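Local coordinates for protein ethylbenzene dehydrogenase alpha-subunit (Aromatoleum aromaticum, PDB 2IVF) that is a molybdopterin-family oxidoreductase subunit that holds a molybdenum atom and an iron/sulfur cluster together with the ligands MGD and MD1, at residues Ala381-Phe386 with Thr400-Leu405; Leu331-Arg336 with Phe356-Glu361; Trp200-Arg205 with Lys725-Asp730; Cys684-Asp689 with Leu734-Cys739. All blocks are in the same frame, centred on the assembly; numbering follows the deposited sequence.

Contact 1: residues Ala381-Phe386 with Thr400-Leu405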
# COMPACT_ATOMS: atom_id res chain seq x y z
N ALA A 381 -11.58 -47.64 -11.73
CA ALA A 381 -12.16 -47.78 -10.39
C ALA A 381 -11.70 -46.63 -9.51
O ALA A 381 -10.57 -46.14 -9.68
CB ALA A 381 -11.75 -49.12 -9.74
N LEU A 382 -12.56 -46.20 -8.60
CA LEU A 382 -12.17 -45.30 -7.52
C LEU A 382 -12.37 -46.05 -6.22
O LEU A 382 -11.41 -46.36 -5.51
CB LEU A 382 -12.99 -44.01 -7.54
CG LEU A 382 -12.52 -42.97 -8.56
CD1 LEU A 382 -13.34 -41.73 -8.39
CD2 LEU A 382 -11.02 -42.65 -8.43
N GLU A 383 -13.62 -46.38 -5.92
CA GLU A 383 -13.92 -47.07 -4.68
C GLU A 383 -13.48 -48.52 -4.79
O GLU A 383 -13.61 -49.14 -5.85
CB GLU A 383 -15.41 -46.97 -4.34
CG GLU A 383 -15.90 -45.51 -4.03
CD GLU A 383 -16.30 -44.73 -5.27
OE1 GLU A 383 -16.03 -45.23 -6.38
OE2 GLU A 383 -16.88 -43.60 -5.13
N GLY A 384 -12.95 -49.07 -3.71
CA GLY A 384 -12.73 -50.51 -3.65
C GLY A 384 -11.37 -50.96 -3.15
O GLY A 384 -10.39 -50.22 -3.14
N THR A 385 -11.33 -52.20 -2.73
CA THR A 385 -10.06 -52.83 -2.44
C THR A 385 -10.00 -54.08 -3.29
O THR A 385 -10.98 -54.80 -3.41
CB THR A 385 -9.89 -53.10 -0.93
OG1 THR A 385 -10.06 -51.85 -0.22
CG2 THR A 385 -8.50 -53.61 -0.66
N PHE A 386 -8.86 -54.27 -3.93
CA PHE A 386 -8.70 -55.27 -4.95
C PHE A 386 -7.44 -56.06 -4.64
O PHE A 386 -6.80 -55.85 -3.61
CB PHE A 386 -8.58 -54.59 -6.33
CG PHE A 386 -9.69 -53.61 -6.63
CD1 PHE A 386 -10.89 -54.06 -7.17
CD2 PHE A 386 -9.52 -52.26 -6.39
CE1 PHE A 386 -11.92 -53.18 -7.46
CE2 PHE A 386 -10.54 -51.37 -6.67
CZ PHE A 386 -11.75 -51.83 -7.21
N THR A 400 -7.01 -47.90 -4.52
CA THR A 400 -6.74 -46.63 -5.15
C THR A 400 -6.34 -45.62 -4.08
O THR A 400 -6.70 -45.77 -2.91
CB THR A 400 -7.99 -46.11 -5.88
OG1 THR A 400 -9.04 -45.88 -4.94
CG2 THR A 400 -8.46 -47.10 -6.94
N VAL A 401 -5.62 -44.58 -4.50
CA VAL A 401 -5.35 -43.49 -3.63
C VAL A 401 -6.66 -42.97 -3.06
O VAL A 401 -6.75 -42.70 -1.86
CB VAL A 401 -4.65 -42.34 -4.36
CG1 VAL A 401 -4.63 -41.08 -3.48
CG2 VAL A 401 -3.23 -42.78 -4.79
N PHE A 402 -7.66 -42.85 -3.93
CA PHE A 402 -9.01 -42.42 -3.53
C PHE A 402 -9.58 -43.20 -2.34
O PHE A 402 -10.19 -42.61 -1.43
CB PHE A 402 -9.98 -42.53 -4.71
CG PHE A 402 -11.33 -41.93 -4.44
CD1 PHE A 402 -11.56 -40.59 -4.65
CD2 PHE A 402 -12.38 -42.72 -3.97
CE1 PHE A 402 -12.80 -40.02 -4.43
CE2 PHE A 402 -13.63 -42.15 -3.74
CZ PHE A 402 -13.84 -40.82 -3.97
N GLU A 403 -9.42 -44.52 -2.39
CA GLU A 403 -9.90 -45.40 -1.31
C GLU A 403 -9.14 -45.13 -0.01
O GLU A 403 -9.74 -45.10 1.07
CB GLU A 403 -9.81 -46.87 -1.73
CG GLU A 403 -10.35 -47.84 -0.67
CD GLU A 403 -11.88 -47.85 -0.51
OE1 GLU A 403 -12.63 -47.32 -1.35
OE2 GLU A 403 -12.32 -48.43 0.51
N GLY A 404 -7.83 -44.87 -0.11
CA GLY A 404 -7.06 -44.43 1.05
C GLY A 404 -7.57 -43.09 1.55
O GLY A 404 -7.75 -42.86 2.74
N LEU A 405 -7.79 -42.18 0.63
CA LEU A 405 -8.30 -40.89 1.00
C LEU A 405 -9.65 -40.95 1.70
O LEU A 405 -9.89 -40.14 2.62
CB LEU A 405 -8.41 -40.03 -0.23
CG LEU A 405 -8.78 -38.59 -0.02
CD1 LEU A 405 -7.73 -37.83 0.84
CD2 LEU A 405 -8.90 -37.96 -1.42
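Leu382 and Glu383 run past Phe402 and Glu403, their CA atoms 5.8 Å apart for Leu382 and Phe402 and 5.5 Å for Glu383 and Glu403. The loop entering strand 385-389 is thereby laid on the first turn of helix 401-408, and the motif is a helix N-cap tied to that loop. Thr400, the N-cap residue, has OG1 between its backbone N and carbonyl carbon (chi1 63°). From there OG1 accepts from Glu403 N at 2.9 Å and donates to Leu382 O; at 2.5 Å this bond is very short and its exact length doubtful. Glu403, bent at chi2, adds a second link: Gly384 N donates to its OE1 at 3.0 Å in a nearly straight bond (167°), arriving from above the carboxylate plane. Arg406 shares this carboxylate in a salt bridge, while that of Glu383, lying alongside Phe402, pairs with Arg322. Gly384 O and Thr400 N are buried here with no partner in the model. Leu382 crosses Phe402 on one face of the ring: its CD1 sits 4.3 Å from the ring centroid and 9° off the normal, a CH-pi contact, and its CB lies 3.8 Å from Phe402 CD2.

Contact 2: residues Leu331-Arg336 with Phe356-Glu361; sequences LPLLVR and FYFFDE
Pro332, Leu333 and Leu334 meet Phe356, Tyr357, Phe358 and Phe359 where two strands cross instead of pairing: the axes of 334-336 and 356-360 lie 7.0 Å apart at 110°. Strand 334-336 is outermost in the antiparallel sheet with 395-400 and 385-389, and 356-360 pairs with 365-369, so the contact joins two sheets. CB of Phe358 points away from the other segment and chi1 of -62° sets CG anti to the carbonyl carbon; the ring lies beside Pro332, pointing the same way, and CE1 reaches Pro332 CG at 3.5 Å. Leu333 CD2 touches the same CE1 of Phe358 at 3.8 Å and also meets CB of Phe356, whose ring leads off toward Phe342 and His808. Leu334 crosses Tyr357 at about a right angle, its CD1 3.9 Å from Tyr357 CB, while the tyrosine ring departs to pack on helix 345-349.

The one direct hydrogen bond across the contact is between backbones, from Leu334 N to Tyr357 O (2.9 Å), nearly along the C=O axis at 163°; Leu333 CA approaches the same oxygen at 3.3 Å as a CA-H...O contact. Water 1 joins Pro332 O to Phe359 N; water 2 accepts from Tyr357 N and may donate to Leu334 O, 2.7 Å away. Every touching residue is buried, which implies a hydrophobic junction, consistent with water 1 serving backbone groups that do not bond across the crossing.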
# COMPACT_ATOMS: atom_id res chain seq x y z
N LEU A 331 -5.80 -40.13 -8.05
CA LEU A 331 -6.82 -40.74 -7.20
C LEU A 331 -7.22 -42.16 -7.62
O LEU A 331 -7.49 -42.99 -6.78
CB LEU A 331 -8.06 -39.82 -7.02
CG LEU A 331 -7.89 -38.45 -6.36
CD1 LEU A 331 -9.26 -37.99 -5.85
CD2 LEU A 331 -6.87 -38.41 -5.28
N PRO A 332 -7.30 -42.45 -8.94
CA PRO A 332 -7.54 -43.86 -9.30
C PRO A 332 -6.31 -44.78 -9.39
O PRO A 332 -6.48 -45.93 -9.73
CB PRO A 332 -8.17 -43.74 -10.69
CG PRO A 332 -7.51 -42.57 -11.26
CD PRO A 332 -7.35 -41.58 -10.13
N LEU A 333 -5.10 -44.29 -9.12
CA LEU A 333 -3.94 -45.17 -9.27
C LEU A 333 -3.85 -46.07 -8.06
O LEU A 333 -4.19 -45.66 -6.94
CB LEU A 333 -2.64 -44.39 -9.44
CG LEU A 333 -2.52 -43.59 -10.74
CD1 LEU A 333 -1.21 -42.82 -10.78
CD2 LEU A 333 -2.61 -44.49 -11.99
N LEU A 334 -3.39 -47.29 -8.30
CA LEU A 334 -3.35 -48.31 -7.28
C LEU A 334 -2.07 -48.27 -6.45
O LEU A 334 -0.97 -48.05 -6.96
CB LEU A 334 -3.48 -49.67 -7.91
CG LEU A 334 -4.80 -50.00 -8.61
CD1 LEU A 334 -4.61 -51.37 -9.33
CD2 LEU A 334 -5.95 -50.06 -7.61
N VAL A 335 -2.28 -48.49 -5.16
CA VAL A 335 -1.26 -48.45 -4.16
C VAL A 335 -1.29 -49.79 -3.45
O VAL A 335 -2.35 -50.37 -3.25
CB VAL A 335 -1.50 -47.27 -3.17
CG1 VAL A 335 -0.43 -47.25 -2.11
CG2 VAL A 335 -1.51 -45.96 -3.91
N ARG A 336 -0.11 -50.29 -3.14
CA ARG A 336 0.09 -51.57 -2.50
C ARG A 336 -0.20 -51.40 -1.02
O ARG A 336 0.27 -50.44 -0.40
CB ARG A 336 1.53 -52.03 -2.69
CG ARG A 336 1.92 -52.33 -4.14
CD ARG A 336 3.37 -52.76 -4.30
NE ARG A 336 3.75 -53.84 -3.40
CZ ARG A 336 4.88 -54.55 -3.50
NH1 ARG A 336 5.76 -54.32 -4.45
NH2 ARG A 336 5.12 -55.48 -2.61
N PHE A 356 2.33 -47.26 -13.77
CA PHE A 356 1.36 -47.47 -12.70
C PHE A 356 0.05 -48.00 -13.25
O PHE A 356 -0.09 -48.20 -14.47
CB PHE A 356 1.20 -46.21 -11.88
CG PHE A 356 2.47 -45.69 -11.33
CD1 PHE A 356 3.31 -46.49 -10.58
CD2 PHE A 356 2.84 -44.38 -11.53
CE1 PHE A 356 4.48 -46.00 -10.07
CE2 PHE A 356 4.02 -43.89 -11.01
CZ PHE A 356 4.83 -44.70 -10.27
N TYR A 357 -0.90 -48.28 -12.34
CA TYR A 357 -2.11 -48.99 -12.69
C TYR A 357 -3.40 -48.37 -12.22
O TYR A 357 -3.48 -47.82 -11.12
CB TYR A 357 -2.06 -50.40 -12.15
CG TYR A 357 -1.02 -51.26 -12.82
CD1 TYR A 357 -1.37 -52.06 -13.91
CD2 TYR A 357 0.29 -51.26 -12.40
CE1 TYR A 357 -0.46 -52.80 -14.54
CE2 TYR A 357 1.22 -52.02 -13.02
CZ TYR A 357 0.84 -52.80 -14.09
OH TYR A 357 1.75 -53.60 -14.72
N PHE A 358 -4.40 -48.47 -13.10
CA PHE A 358 -5.80 -48.34 -12.75
C PHE A 358 -6.36 -49.73 -12.47
O PHE A 358 -5.74 -50.75 -12.79
CB PHE A 358 -6.62 -47.79 -13.91
CG PHE A 358 -6.24 -46.41 -14.38
CD1 PHE A 358 -6.15 -45.36 -13.51
CD2 PHE A 358 -6.02 -46.16 -15.72
CE1 PHE A 358 -5.84 -44.08 -13.96
CE2 PHE A 358 -5.71 -44.88 -16.18
CZ PHE A 358 -5.62 -43.85 -15.29
N PHE A 359 -7.55 -49.77 -11.88
CA PHE A 359 -8.29 -51.01 -11.88
C PHE A 359 -9.48 -50.81 -12.80
O PHE A 359 -10.18 -49.80 -12.70
CB PHE A 359 -8.76 -51.43 -10.50
CG PHE A 359 -9.20 -52.86 -10.44
CD1 PHE A 359 -10.52 -53.20 -10.72
CD2 PHE A 359 -8.29 -53.86 -10.19
CE1 PHE A 359 -10.94 -54.52 -10.70
CE2 PHE A 359 -8.70 -55.20 -10.19
CZ PHE A 359 -10.03 -55.52 -10.44
N ASP A 360 -9.69 -51.79 -13.69
CA ASP A 360 -10.85 -51.82 -14.57
C ASP A 360 -11.83 -52.84 -14.02
O ASP A 360 -11.58 -54.04 -14.10
CB ASP A 360 -10.45 -52.19 -16.00
CG ASP A 360 -11.60 -52.06 -16.98
OD1 ASP A 360 -12.76 -51.90 -16.52
OD2 ASP A 360 -11.37 -52.12 -18.20
N GLU A 361 -12.92 -52.34 -13.46
CA GLU A 361 -13.89 -53.16 -12.76
C GLU A 361 -14.63 -54.05 -13.75
O GLU A 361 -14.81 -55.24 -13.49
CB GLU A 361 -14.88 -52.30 -11.97
CG GLU A 361 -14.25 -51.62 -10.74
CD GLU A 361 -15.03 -50.38 -10.22
OE1 GLU A 361 -15.10 -49.33 -10.92
OE2 GLU A 361 -15.54 -50.46 -9.07
O HOH W 1 -8.54 -47.34 -10.73
O HOH W 2 -0.39 -48.18 -9.61

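Contact 3: residues Trp200-Arg205 with Lys725-Asp730; sequences WGAGFR and KKFTMD
Arg205 and Phe727 form the nearest backbone approach, CA to CA 6.8 Å, where the flank of helix 197-210 meets the C-terminal end of helix 723-727. That helix closes in a Schellman motif: Met729 has positive phi, and two bonds lead back into the last turn, Asp730 N to Lys725 O and Met729 N to Lys726 O. Arg205 reaches this end with CG anti to its backbone N (chi1 -174°) and a chain extended to NE. Its guanidinium then takes two carbonyls at its edge. NE donates to Phe727 O at 2.8 Å with an angle of 151° at the hydrogen, and NH2 donates to Lys726 O at 2.9 Å. Lys726 O is therefore gripped twice, Arg205 NH2 and Met729 N arriving from opposite faces of its carbonyl plane. A positive group at the C-terminal end of a helix would be expected to interact favourably with the helix dipole. The remaining terminal nitrogen, NH1, donates to Met494 O.

The aliphatic part of Arg205 crosses the Phe727 side chain, CG lying 3.7 Å from Phe727 CD1. Guanidinium and ring planes stand 58° apart, and the 6.0 Å from Arg205 CZ to the Phe727 ring centroid leaves at most a weak cation-pi attraction. Met729 crosses the arginine at about a right angle, its CG 3.5 Å from Arg205 NH2. Farther out on the phenyl ring, Ala202 provides two contacts: its CB touches Phe727 CZ at 3.8 Å, and its O meets the ring edge at Phe727 CE1, 3.3 Å away.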
# COMPACT_ATOMS: atom_id res chain seq x y z
N TRP A 200 18.43 -5.81 -11.91
CA TRP A 200 18.46 -7.25 -11.58
C TRP A 200 19.39 -7.99 -12.56
O TRP A 200 20.33 -8.74 -12.16
CB TRP A 200 17.04 -7.88 -11.55
CG TRP A 200 17.13 -9.24 -10.95
CD1 TRP A 200 16.99 -9.57 -9.64
CD2 TRP A 200 17.55 -10.43 -11.62
NE1 TRP A 200 17.21 -10.91 -9.46
CE2 TRP A 200 17.55 -11.46 -10.66
CE3 TRP A 200 17.81 -10.75 -12.95
CZ2 TRP A 200 17.87 -12.78 -10.97
CZ3 TRP A 200 18.20 -12.09 -13.26
CH2 TRP A 200 18.20 -13.07 -12.26
N GLY A 201 19.13 -7.78 -13.85
CA GLY A 201 20.05 -8.22 -14.89
C GLY A 201 21.49 -7.88 -14.62
O GLY A 201 22.36 -8.74 -14.70
N ALA A 202 21.77 -6.62 -14.30
CA ALA A 202 23.15 -6.21 -13.99
C ALA A 202 23.78 -7.04 -12.86
O ALA A 202 24.88 -7.59 -13.01
CB ALA A 202 23.15 -4.74 -13.61
N GLY A 203 23.07 -7.16 -11.74
CA GLY A 203 23.60 -7.84 -10.55
C GLY A 203 23.83 -9.31 -10.83
O GLY A 203 24.86 -9.88 -10.47
N PHE A 204 22.87 -9.92 -11.51
CA PHE A 204 23.00 -11.32 -11.90
C PHE A 204 24.14 -11.55 -12.89
O PHE A 204 24.94 -12.49 -12.76
CB PHE A 204 21.68 -11.81 -12.46
CG PHE A 204 21.73 -13.18 -13.06
CD1 PHE A 204 22.25 -14.25 -12.34
CD2 PHE A 204 21.26 -13.40 -14.34
CE1 PHE A 204 22.30 -15.52 -12.89
CE2 PHE A 204 21.32 -14.68 -14.91
CZ PHE A 204 21.86 -15.74 -14.18
N ARG A 205 24.23 -10.66 -13.88
CA ARG A 205 25.25 -10.75 -14.89
C ARG A 205 26.62 -10.63 -14.23
O ARG A 205 27.57 -11.34 -14.55
CB ARG A 205 25.01 -9.65 -15.92
CG ARG A 205 25.91 -9.68 -17.13
CD ARG A 205 25.46 -8.62 -18.14
NE ARG A 205 26.30 -8.71 -19.31
CZ ARG A 205 26.15 -9.61 -20.27
NH1 ARG A 205 25.18 -10.49 -20.22
NH2 ARG A 205 26.99 -9.63 -21.27
N LYS A 725 34.58 -5.79 -20.11
CA LYS A 725 34.21 -5.97 -21.52
C LYS A 725 33.06 -6.98 -21.65
O LYS A 725 32.12 -6.74 -22.40
CB LYS A 725 35.42 -6.27 -22.43
CG LYS A 725 35.80 -7.74 -22.69
CD LYS A 725 37.04 -7.82 -23.62
CE LYS A 725 37.75 -9.24 -23.60
NZ LYS A 725 39.01 -9.39 -24.47
N LYS A 726 33.11 -8.06 -20.88
CA LYS A 726 32.07 -9.06 -20.94
C LYS A 726 30.76 -8.50 -20.44
O LYS A 726 29.75 -8.63 -21.11
CB LYS A 726 32.48 -10.32 -20.17
CG LYS A 726 33.44 -11.16 -20.99
CD LYS A 726 34.22 -12.11 -20.18
CE LYS A 726 33.40 -13.26 -19.66
NZ LYS A 726 32.69 -14.00 -20.72
N PHE A 727 30.78 -7.83 -19.29
CA PHE A 727 29.59 -7.25 -18.72
C PHE A 727 28.91 -6.31 -19.71
O PHE A 727 27.70 -6.34 -19.84
CB PHE A 727 29.91 -6.49 -17.44
CG PHE A 727 28.73 -5.99 -16.76
CD1 PHE A 727 27.98 -6.83 -15.95
CD2 PHE A 727 28.30 -4.69 -16.95
CE1 PHE A 727 26.84 -6.38 -15.34
CE2 PHE A 727 27.16 -4.23 -16.33
CZ PHE A 727 26.42 -5.09 -15.53
N THR A 728 29.66 -5.44 -20.34
CA THR A 728 29.08 -4.42 -21.20
C THR A 728 28.91 -4.90 -22.66
O THR A 728 28.55 -4.07 -23.55
CB THR A 728 29.96 -3.13 -21.19
OG1 THR A 728 31.24 -3.42 -21.75
CG2 THR A 728 30.14 -2.52 -19.79
N MET A 729 29.22 -6.18 -22.93
CA MET A 729 29.28 -6.68 -24.30
C MET A 729 30.16 -5.75 -25.14
O MET A 729 29.72 -5.19 -26.16
CB MET A 729 27.90 -6.80 -24.93
CG MET A 729 27.01 -7.84 -24.29
SD MET A 729 25.40 -7.87 -25.10
CE MET A 729 24.38 -8.74 -23.92
N ASP A 730 31.38 -5.57 -24.67
CA ASP A 730 32.39 -4.75 -25.34
C ASP A 730 31.88 -3.35 -25.67
O ASP A 730 32.07 -2.83 -26.78
CB ASP A 730 32.93 -5.47 -26.58
CG ASP A 730 34.30 -4.99 -26.97
OD1 ASP A 730 35.05 -4.46 -26.10
OD2 ASP A 730 34.63 -5.11 -28.17

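Contact 4: residues Cys684-Asp689 with Leu734-Cys739; sequences CREEWD and LTNEDC. With MD1 (phosphoric acid 4-(2-amino-4-oxo-3,4,5,6,-tetrahydro-pteridin-6-yl)-2-hydroxy-3,4-dimercapto-but-3-en-yl ester guanylate ester), chain N.
Cys739 SG sits squarely over one face of the Trp688 indole, 3.4 Å from the centroid of the six-membered ring and 13° off its normal, a close sulfur-aromatic contact. CB of Trp688 points toward the other segment, CG is anti to the backbone N (chi1 -176°), and NE1 donates to Leu733 O.

Glu686 and Asn736 lie plane against plane, sliding past each other in opposite directions, carboxylate and amide 27° apart, with Asn736 OD1 3.3 Å from Glu686 CB. Asn736 N donates to Glu686 OE1 at 2.9 Å, coming from above the carboxylate plane, and water 3 links Glu686 OE2 to Glu737 N. A carboxylate facing the first N-H groups of a helix would be expected to be electrostatically favourable. That helix also has its own capping box: Asp738 N donates to Thr735 OG1 (3.1 Å) and Thr735 N to Asp738 OD2. ND2 of Asn736 donates to His659 O; water 4 accepts from Trp688 N and may donate to Asn736 OD1, 2.6 Å away.

Glu687 turns to the ligand instead. Its OE2 accepts from MD1 N1 at 2.7 Å and from MD1 N2 at 3.0 Å, while Lys658 forms a salt bridge with the same oxygen. One carboxylate oxygen thus reads the N1 and N2 edge of the guanine, marking this helix start as part of the MD1 nucleotide pocket.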
# COMPACT_ATOMS: atom_id res chain seq x y z
N CYS A 684 23.73 10.17 -8.23
CA CYS A 684 22.96 8.96 -8.44
C CYS A 684 23.25 8.36 -9.81
O CYS A 684 23.20 9.03 -10.81
CB CYS A 684 21.47 9.25 -8.33
SG CYS A 684 20.98 9.55 -6.62
N ARG A 685 23.53 7.06 -9.84
CA ARG A 685 23.80 6.36 -11.09
C ARG A 685 22.78 5.25 -11.33
O ARG A 685 22.15 4.76 -10.39
CB ARG A 685 25.17 5.71 -11.04
CG ARG A 685 26.33 6.67 -11.16
CD ARG A 685 27.60 5.94 -11.31
NE ARG A 685 28.74 6.85 -11.24
CZ ARG A 685 29.54 7.13 -12.26
NH1 ARG A 685 29.34 6.60 -13.46
NH2 ARG A 685 30.53 7.97 -12.07
N GLU A 686 22.59 4.87 -12.59
CA GLU A 686 21.83 3.67 -12.90
C GLU A 686 22.63 2.50 -12.41
O GLU A 686 23.86 2.52 -12.45
CB GLU A 686 21.57 3.53 -14.40
CG GLU A 686 20.88 4.73 -14.99
CD GLU A 686 20.78 4.78 -16.48
OE1 GLU A 686 21.68 4.26 -17.22
OE2 GLU A 686 19.79 5.46 -16.91
N GLU A 687 21.95 1.45 -12.00
CA GLU A 687 22.65 0.31 -11.37
C GLU A 687 23.55 -0.41 -12.35
O GLU A 687 24.68 -0.83 -12.00
CB GLU A 687 21.63 -0.68 -10.77
CG GLU A 687 20.84 -0.18 -9.52
CD GLU A 687 19.72 0.74 -9.87
OE1 GLU A 687 19.40 0.86 -11.06
OE2 GLU A 687 19.13 1.34 -8.95
N TRP A 688 23.11 -0.55 -13.59
CA TRP A 688 23.96 -1.16 -14.64
C TRP A 688 25.29 -0.43 -14.76
O TRP A 688 26.36 -1.05 -14.82
CB TRP A 688 23.23 -1.17 -16.00
CG TRP A 688 23.98 -1.85 -17.06
CD1 TRP A 688 24.97 -1.32 -17.85
CD2 TRP A 688 23.80 -3.20 -17.48
NE1 TRP A 688 25.45 -2.29 -18.70
CE2 TRP A 688 24.72 -3.44 -18.52
CE3 TRP A 688 22.94 -4.23 -17.10
CZ2 TRP A 688 24.84 -4.69 -19.13
CZ3 TRP A 688 23.04 -5.45 -17.75
CH2 TRP A 688 23.98 -5.67 -18.74
N ASP A 689 25.22 0.90 -14.82
CA ASP A 689 26.39 1.77 -14.92
C ASP A 689 27.29 1.65 -13.67
O ASP A 689 28.50 1.45 -13.79
CB ASP A 689 25.94 3.21 -15.11
CG ASP A 689 27.09 4.17 -15.10
OD1 ASP A 689 28.09 3.90 -15.79
OD2 ASP A 689 26.96 5.18 -14.39
N LEU A 734 26.00 0.13 -21.87
CA LEU A 734 26.54 1.06 -20.88
C LEU A 734 25.46 1.73 -20.04
O LEU A 734 25.74 2.20 -18.93
CB LEU A 734 27.32 2.16 -21.56
CG LEU A 734 28.56 1.65 -22.30
CD1 LEU A 734 29.24 2.80 -23.03
CD2 LEU A 734 29.47 0.93 -21.34
N THR A 735 24.24 1.82 -20.56
CA THR A 735 23.17 2.57 -19.89
C THR A 735 21.90 1.76 -19.88
O THR A 735 21.74 0.84 -20.66
CB THR A 735 22.90 3.84 -20.63
OG1 THR A 735 22.28 3.51 -21.88
CG2 THR A 735 24.21 4.62 -20.88
N ASN A 736 21.01 2.10 -18.97
CA ASN A 736 19.68 1.55 -18.99
C ASN A 736 19.01 1.62 -20.34
O ASN A 736 18.37 0.67 -20.74
CB ASN A 736 18.77 2.20 -17.95
CG ASN A 736 18.97 1.59 -16.53
OD1 ASN A 736 20.07 1.15 -16.20
ND2 ASN A 736 17.89 1.52 -15.75
N GLU A 737 19.14 2.74 -21.04
CA GLU A 737 18.46 2.85 -22.34
C GLU A 737 19.01 1.76 -23.28
O GLU A 737 18.24 1.12 -24.02
CB GLU A 737 18.57 4.24 -22.99
CG GLU A 737 17.64 4.30 -24.22
CD GLU A 737 17.29 5.69 -24.75
OE1 GLU A 737 18.22 6.49 -24.91
OE2 GLU A 737 16.07 5.91 -25.01
N ASP A 738 20.32 1.53 -23.24
CA ASP A 738 20.96 0.49 -24.04
C ASP A 738 20.32 -0.86 -23.73
O ASP A 738 19.93 -1.59 -24.64
CB ASP A 738 22.43 0.38 -23.71
CG ASP A 738 23.24 1.55 -24.20
OD1 ASP A 738 22.82 2.27 -25.13
OD2 ASP A 738 24.34 1.71 -23.63
N CYS A 739 20.23 -1.16 -22.43
CA CYS A 739 19.71 -2.42 -21.93
C CYS A 739 18.20 -2.59 -22.21
O CYS A 739 17.76 -3.70 -22.49
CB CYS A 739 19.96 -2.53 -20.44
SG CYS A 739 21.71 -2.74 -20.08
PB MD1 N . 13.29 -6.76 0.13
O3B MD1 N . 12.56 -5.37 0.34
O1B MD1 N . 13.41 -6.98 -1.33
O2B MD1 N . 14.42 -6.95 1.06
O3A MD1 N . 12.18 -7.77 0.66
C10 MD1 N . 11.17 -8.34 -0.20
C11 MD1 N . 10.25 -9.07 0.75
O11 MD1 N . 9.43 -8.00 1.34
C12 MD1 N . 9.34 -10.00 -0.01
S12 MD1 N . 9.11 -9.86 -1.70
C13 MD1 N . 8.59 -10.96 0.64
S13 MD1 N . 7.52 -11.97 -0.18
C14 MD1 N . 8.69 -11.19 2.10
N15 MD1 N . 7.53 -11.02 2.90
C16 MD1 N . 7.58 -11.10 4.26
C15 MD1 N . 6.38 -11.05 4.95
O14 MD1 N . 5.28 -10.94 4.35
N17 MD1 N . 6.50 -11.04 6.30
C17 MD1 N . 7.74 -11.16 6.94
N16 MD1 N . 7.73 -11.18 8.26
N18 MD1 N . 8.88 -11.26 6.23
C20 MD1 N . 8.80 -11.24 4.92
N8 MD1 N . 9.95 -11.39 4.20
C7 MD1 N . 10.04 -11.31 2.77
PA MD1 N . 13.04 -3.95 0.92
O1A MD1 N . 12.10 -2.95 0.31
O2A MD1 N . 13.05 -4.05 2.40
O5' MD1 N . 14.51 -3.72 0.40
C5' MD1 N . 14.65 -3.44 -0.99
C4' MD1 N . 15.49 -2.25 -1.17
O4' MD1 N . 15.41 -1.98 -2.56
C1' MD1 N . 15.58 -0.57 -2.67
N9 MD1 N . 15.13 -0.00 -3.95
C4 MD1 N . 15.97 0.39 -4.89
N3 MD1 N . 17.32 0.35 -4.93
C2 MD1 N . 17.98 0.79 -6.00
N2 MD1 N . 19.34 0.73 -6.05
N1 MD1 N . 17.25 1.36 -7.02
C6 MD1 N . 15.88 1.45 -7.05
O6 MD1 N . 15.33 1.92 -8.04
C5 MD1 N . 15.20 0.93 -5.94
N7 MD1 N . 13.92 0.85 -5.58
C8 MD1 N . 13.89 0.27 -4.38
C2' MD1 N . 14.73 0.00 -1.53
O2' MD1 N . 15.15 1.32 -1.11
C3' MD1 N . 14.84 -1.06 -0.44
O3' MD1 N . 15.70 -0.63 0.66
O HOH W 3 19.51 5.30 -19.65
O HOH W 4 20.13 -0.33 -14.08
O HOH W 5 28.24 2.33 -17.98

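Overall arrangement
The contacts form two clusters in the chain. Contacts 1 and 2 have centres 8 Å apart and both reach the three-stranded antiparallel sheet 334-336, 395-400, 385-389, contact 2 through 334-336; Ala381 N to Phe359 O and Phe402 N to Leu331 O, both probable hydrogen bonds, stitch them together. Contact 2 closes before contact 1 opens. Contacts 3 and 4 lie 11 Å apart and cross along the chain, their segments alternating; the Trp688 indole packs on Ala202, Arg205 and Phe727, so it links the two. The clusters are 52 to 60 Å apart, centre to centre. Contact 3 brings 200-205 beside 725-730, over 500 positions later, with the Ala202 side chain about 10 Å from MD1; contact 4 touches MD1 through Glu687.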